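PDB 2YOC: pullulanase from Klebsiella oxytoca, which hydrolyses alpha-1,6-glucosidic linkages in pullulan and in branched alpha-glucans, and is secreted through a type 2 secretion system. Local coordinates for residues T453-V459 and Y937-E942; V844-A848 and Q932-F936. All coordinates share one frame; numbering follows the deposited sequence.

Interaction 1: residues T453-V459 and Y937-E942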
loop_
_atom_site.group_PDB
_atom_site.type_symbol
_atom_site.label_atom_id
_atom_site.label_comp_id
_atom_site.label_asym_id
_atom_site.label_seq_id
_atom_site.Cartn_x
_atom_site.Cartn_y
_atom_site.Cartn_z
ATOM N N THR B 453 33.571 8.967 35.290
ATOM C CA THR B 453 33.460 7.560 34.866
ATOM C C THR B 453 32.608 7.380 33.604
ATOM O O THR B 453 32.985 6.577 32.747
ATOM C CB THR B 453 33.156 6.542 35.991
ATOM O OG1 THR B 453 31.759 6.407 36.147
ATOM C CG2 THR B 453 33.855 6.852 37.306
ATOM N N LEU B 454 31.488 8.141 33.470
ATOM C CA LEU B 454 30.649 8.059 32.273
ATOM C C LEU B 454 31.470 8.438 31.024
ATOM O O LEU B 454 31.390 7.746 30.001
ATOM C CB LEU B 454 29.412 8.938 32.411
ATOM C CG LEU B 454 28.362 8.490 33.455
ATOM C CD1 LEU B 454 27.357 9.586 33.728
ATOM C CD2 LEU B 454 27.626 7.207 33.040
ATOM N N SER B 455 32.344 9.466 31.153
ATOM C CA SER B 455 33.215 9.938 30.088
ATOM C C SER B 455 34.190 8.875 29.671
ATOM O O SER B 455 34.560 8.790 28.497
ATOM C CB SER B 455 34.000 11.165 30.537
ATOM O OG SER B 455 34.752 11.672 29.445
ATOM N N ALA B 456 34.654 8.108 30.643
ATOM C CA ALA B 456 35.636 7.070 30.432
ATOM C C ALA B 456 35.034 5.854 29.743
ATOM O O ALA B 456 35.745 5.110 29.062
ATOM C CB ALA B 456 36.244 6.687 31.761
ATOM N N SER B 457 33.737 5.646 29.925
ATOM C CA SER B 457 33.041 4.507 29.351
ATOM C C SER B 457 32.406 4.839 27.994
ATOM O O SER B 457 31.840 3.953 27.358
ATOM C CB SER B 457 32.003 3.956 30.331
ATOM O OG SER B 457 32.585 3.622 31.579
ATOM N N GLY B 458 32.492 6.093 27.557
ATOM C CA GLY B 458 31.946 6.441 26.249
ATOM C C GLY B 458 30.989 7.605 26.098
ATOM O O GLY B 458 30.504 7.832 24.994
ATOM N N VAL B 459 30.688 8.359 27.156
ATOM C CA VAL B 459 29.830 9.534 26.970
ATOM C C VAL B 459 30.768 10.645 26.463
ATOM O O VAL B 459 31.785 10.935 27.093
ATOM C CB VAL B 459 28.996 9.891 28.215
ATOM C CG1 VAL B 459 28.274 11.205 28.018
ATOM C CG2 VAL B 459 27.996 8.779 28.521
ATOM N N TYR B 937 24.694 0.845 31.731
ATOM C CA TYR B 937 24.833 2.022 30.894
ATOM C C TYR B 937 26.259 2.124 30.362
ATOM O O TYR B 937 26.480 2.346 29.153
ATOM C CB TYR B 937 24.470 3.250 31.709
ATOM C CG TYR B 937 24.149 4.495 30.909
ATOM C CD1 TYR B 937 25.145 5.423 30.592
ATOM C CD2 TYR B 937 22.832 4.819 30.589
ATOM C CE1 TYR B 937 24.841 6.617 29.932
ATOM C CE2 TYR B 937 22.519 6.013 29.937
ATOM C CZ TYR B 937 23.523 6.918 29.631
ATOM O OH TYR B 937 23.205 8.108 29.018
ATOM N N GLN B 938 27.228 1.917 31.272
ATOM C CA GLN B 938 28.637 1.962 30.958
ATOM C C GLN B 938 28.978 0.871 29.962
ATOM O O GLN B 938 29.776 1.117 29.058
ATOM C CB GLN B 938 29.460 1.868 32.228
ATOM C CG GLN B 938 29.301 3.108 33.096
ATOM C CD GLN B 938 30.289 3.185 34.216
ATOM O OE1 GLN B 938 31.385 2.604 34.169
ATOM N NE2 GLN B 938 29.949 3.968 35.223
ATOM N N GLU B 939 28.298 -0.297 30.063
ATOM C CA GLU B 939 28.464 -1.438 29.149
ATOM C C GLU B 939 28.129 -1.008 27.709
ATOM O O GLU B 939 28.978 -1.116 26.826
ATOM C CB GLU B 939 27.543 -2.588 29.584
ATOM C CG GLU B 939 28.026 -3.987 29.224
ATOM C CD GLU B 939 27.227 -5.092 29.896
ATOM O OE1 GLU B 939 27.283 -5.186 31.145
ATOM O OE2 GLU B 939 26.530 -5.849 29.179
ATOM N N LEU B 940 26.911 -0.446 27.515
ATOM C CA LEU B 940 26.340 0.014 26.255
ATOM C C LEU B 940 27.185 1.072 25.557
ATOM O O LEU B 940 27.367 1.005 24.336
ATOM C CB LEU B 940 24.910 0.532 26.488
ATOM C CG LEU B 940 23.817 -0.475 26.865
ATOM C CD1 LEU B 940 22.493 0.232 27.034
ATOM C CD2 LEU B 940 23.632 -1.542 25.799
ATOM N N THR B 941 27.690 2.055 26.325
ATOM C CA THR B 941 28.513 3.126 25.774
ATOM C C THR B 941 29.862 2.567 25.370
ATOM O O THR B 941 30.375 2.932 24.302
ATOM C CB THR B 941 28.600 4.360 26.721
ATOM O OG1 THR B 941 29.278 4.015 27.931
ATOM C CG2 THR B 941 27.242 5.012 27.011
ATOM N N GLU B 942 30.426 1.663 26.200
ATOM C CA GLU B 942 31.718 1.019 25.921
ATOM C C GLU B 942 31.634 0.270 24.593
ATOM O O GLU B 942 32.509 0.440 23.729
ATOM C CB GLU B 942 32.170 0.102 27.073
ATOM C CG GLU B 942 32.702 0.872 28.275
ATOM C CD GLU B 942 33.257 0.065 29.432
ATOM O OE1 GLU B 942 32.486 -0.293 30.357
ATOM O OE2 GLU B 942 34.490 -0.150 29.441
#
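Ser457 meets helix 927-945 through both its backbone carbonyl and its side chain. Thr941 OG1 donates to Ser457 O at 2.6 Å, but approaches from above the carbonyl plane, 71° out of it, rather than along a lone pair. Thr941 can reach it because its hydroxyl sits between its own N and carbonyl carbon (chi1 65°), on a CB directed at the neighbouring helix. The Gln938 side chain, extended beyond CG, runs past Ser457 and brings OE1 to 3.0 Å from Ser457 OG. That serine proton has two possible acceptors, Gln938 OE1 and, within its own helix, Thr453 O.

In the (beta/alpha)8 barrel the segments lie on helix 446-457 with the turn after it, between the first two strands, 413-417 and 461-464, and on helix 927-945, later in the chain than the eighth, 860-864; their pairing is consistent with closure of the outer ring of helices. The short axes run 9.1 Å apart at their closest. Gly458 leaves the helix with positive phi, and its CA lies 4.8 Å from Thr941 CA.

Deeper in, Tyr937 swings its ring toward helix 446-457. Val459 CG2 comes to the ring edge, 4.1 Å from Tyr937 CE1, whereas Leu454 CD2 arrives obliquely, 3.9 Å from Tyr937 CD1. The phenol OH is hydrogen-bonded to Asp863, and His415 of strand 413-417 touches Leu454, Val459 and Tyr937.

Interaction 2: residues V844-A848 and Q932-F936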
loop_
_atom_site.group_PDB
_atom_site.type_symbol
_atom_site.label_atom_id
_atom_site.label_comp_id
_atom_site.label_asym_id
_atom_site.label_seq_id
_atom_site.Cartn_x
_atom_site.Cartn_y
_atom_site.Cartn_z
ATOM N N VAL B 844 14.501 -2.740 35.456
ATOM C CA VAL B 844 15.850 -2.161 35.354
ATOM C C VAL B 844 16.419 -2.535 33.992
ATOM O O VAL B 844 16.877 -1.664 33.258
ATOM C CB VAL B 844 16.801 -2.534 36.519
ATOM C CG1 VAL B 844 18.249 -2.158 36.205
ATOM C CG2 VAL B 844 16.354 -1.867 37.810
ATOM N N ARG B 845 16.312 -3.811 33.629
ATOM C CA ARG B 845 16.721 -4.297 32.315
ATOM C C ARG B 845 15.848 -3.644 31.200
ATOM O O ARG B 845 16.398 -3.265 30.176
ATOM C CB ARG B 845 16.717 -5.837 32.262
ATOM C CG ARG B 845 17.940 -6.462 32.932
ATOM C CD ARG B 845 17.985 -7.970 32.742
ATOM N NE ARG B 845 19.272 -8.546 33.140
ATOM C CZ ARG B 845 20.234 -8.910 32.293
ATOM N NH1 ARG B 845 20.063 -8.773 30.984
ATOM N NH2 ARG B 845 21.373 -9.417 32.750
HETATM N N MSE B 846 14.533 -3.412 31.444
HETATM C CA MSE B 846 13.647 -2.723 30.493
HETATM C C MSE B 846 14.202 -1.329 30.134
HETATM O O MSE B 846 14.199 -0.956 28.958
HETATM C CB MSE B 846 12.225 -2.591 31.042
HETATM C CG MSE B 846 11.333 -3.761 30.722
HETATM SE SE MSE B 846 9.664 -3.566 31.706
HETATM C CE MSE B 846 8.495 -4.722 30.682
ATOM N N GLN B 847 14.718 -0.595 31.136
ATOM C CA GLN B 847 15.342 0.713 30.946
ATOM C C GLN B 847 16.580 0.561 30.022
ATOM O O GLN B 847 16.702 1.273 29.025
ATOM C CB GLN B 847 15.726 1.332 32.318
ATOM C CG GLN B 847 16.341 2.738 32.258
ATOM C CD GLN B 847 15.440 3.819 32.809
ATOM O OE1 GLN B 847 14.244 3.616 32.997
ATOM N NE2 GLN B 847 15.993 5.005 33.077
ATOM N N ALA B 848 17.450 -0.397 30.340
ATOM C CA ALA B 848 18.667 -0.685 29.603
ATOM C C ALA B 848 18.394 -1.092 28.164
ATOM O O ALA B 848 19.086 -0.622 27.258
ATOM C CB ALA B 848 19.438 -1.774 30.315
ATOM N N GLN B 932 23.476 -1.256 39.432
ATOM C CA GLN B 932 23.186 -2.240 38.377
ATOM C C GLN B 932 22.957 -1.476 37.032
ATOM O O GLN B 932 23.590 -1.807 36.022
ATOM C CB GLN B 932 21.932 -3.060 38.777
ATOM C CG GLN B 932 21.587 -4.256 37.900
ATOM C CD GLN B 932 20.371 -5.007 38.420
ATOM O OE1 GLN B 932 19.322 -5.095 37.757
ATOM N NE2 GLN B 932 20.477 -5.590 39.615
HETATM N N MSE B 933 22.087 -0.430 37.050
HETATM C CA MSE B 933 21.808 0.390 35.872
HETATM C C MSE B 933 23.052 1.139 35.376
HETATM O O MSE B 933 23.273 1.168 34.165
HETATM C CB MSE B 933 20.624 1.349 36.117
HETATM C CG MSE B 933 20.137 2.067 34.863
HETATM SE SE MSE B 933 19.515 0.846 33.484
HETATM C CE MSE B 933 20.653 1.470 32.018
ATOM N N THR B 934 23.866 1.734 36.284
ATOM C CA THR B 934 25.088 2.455 35.877
ATOM C C THR B 934 26.011 1.486 35.132
ATOM O O THR B 934 26.480 1.815 34.046
ATOM C CB THR B 934 25.792 3.136 37.066
ATOM O OG1 THR B 934 24.822 3.778 37.890
ATOM C CG2 THR B 934 26.788 4.164 36.635
ATOM N N ALA B 935 26.184 0.264 35.674
ATOM C CA ALA B 935 26.986 -0.810 35.089
ATOM C C ALA B 935 26.502 -1.167 33.685
ATOM O O ALA B 935 27.325 -1.287 32.771
ATOM C CB ALA B 935 26.944 -2.037 35.981
ATOM N N PHE B 936 25.173 -1.275 33.505
ATOM C CA PHE B 936 24.561 -1.553 32.208
ATOM C C PHE B 936 24.797 -0.398 31.244
ATOM O O PHE B 936 25.049 -0.637 30.064
ATOM C CB PHE B 936 23.044 -1.767 32.348
ATOM C CG PHE B 936 22.563 -3.072 32.943
ATOM C CD1 PHE B 936 23.391 -4.195 32.972
ATOM C CD2 PHE B 936 21.261 -3.202 33.408
ATOM C CE1 PHE B 936 22.920 -5.418 33.464
ATOM C CE2 PHE B 936 20.799 -4.419 33.926
ATOM C CZ PHE B 936 21.631 -5.520 33.949
#
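Phe936 of helix 927-945 packs against Val844, Arg845 and Ala848 of helix 840-855. Both helices lie on the outside of the (beta/alpha)8 barrel: helix 840-855 runs up to the eighth strand, 860-864, and helix 927-945 comes later in the chain than that strand. They run nearly parallel here, crossing at -24° with the short axes 10.0 Å apart, and no hydrogen bond joins the two segments.

The CB of Phe936 points at the opposing helix and starts beside the methyl of Ala848. One step out along the ring, Phe936 CD2 keeps to the same methyl, 3.9 Å from Ala848 CB. Next, CE2 lies in a corner made by two residues, 3.7 Å from Arg845 CG and 4.1 Å from Val844 CG1. At the tip, CZ sits over one face of the Arg845 guanidinium, offset toward its rim. The two planes are 66° apart, so the ring stands steeply against the guanidinium instead of stacking flat on it. Arg845, extended from CG to NE, passes the ring on its way to Trp1049 O and Leu1032 O, which both accept from NH1 and tie the helix to the C-terminal region.

Along the seam Val844 CG1 also approaches Gln932 OE1, at 3.5 Å. Met933, present as selenomethionine, is bent at chi2 (60°) and folds its tip across to helix 840-855. There its selenium lies against Gln847 CG, and its terminal CE ends 3.8 Å from Ala848 CA.

Helix 927-945 takes part in both contacts: residues 932-936 pair with helix 840-855 in interaction 2, and the residues directly after them, 937-942, pair with the segment 453-459 in interaction 1. Helix 927-945 is thus held between the helix that precedes the eighth strand and the one that precedes the second. The contact centres are 13 Å apart and adjoin where Leu940 CD1 packs 3.5 Å from Ala848 O. Met855, further along helix 840-855, touches Tyr937, Leu940 and Thr941, so that helix also reaches interaction 1. In sequence, interaction 2 is nested within the 478-residue separation spanned by interaction 1. No bound calcium ion is coordinated by either contact.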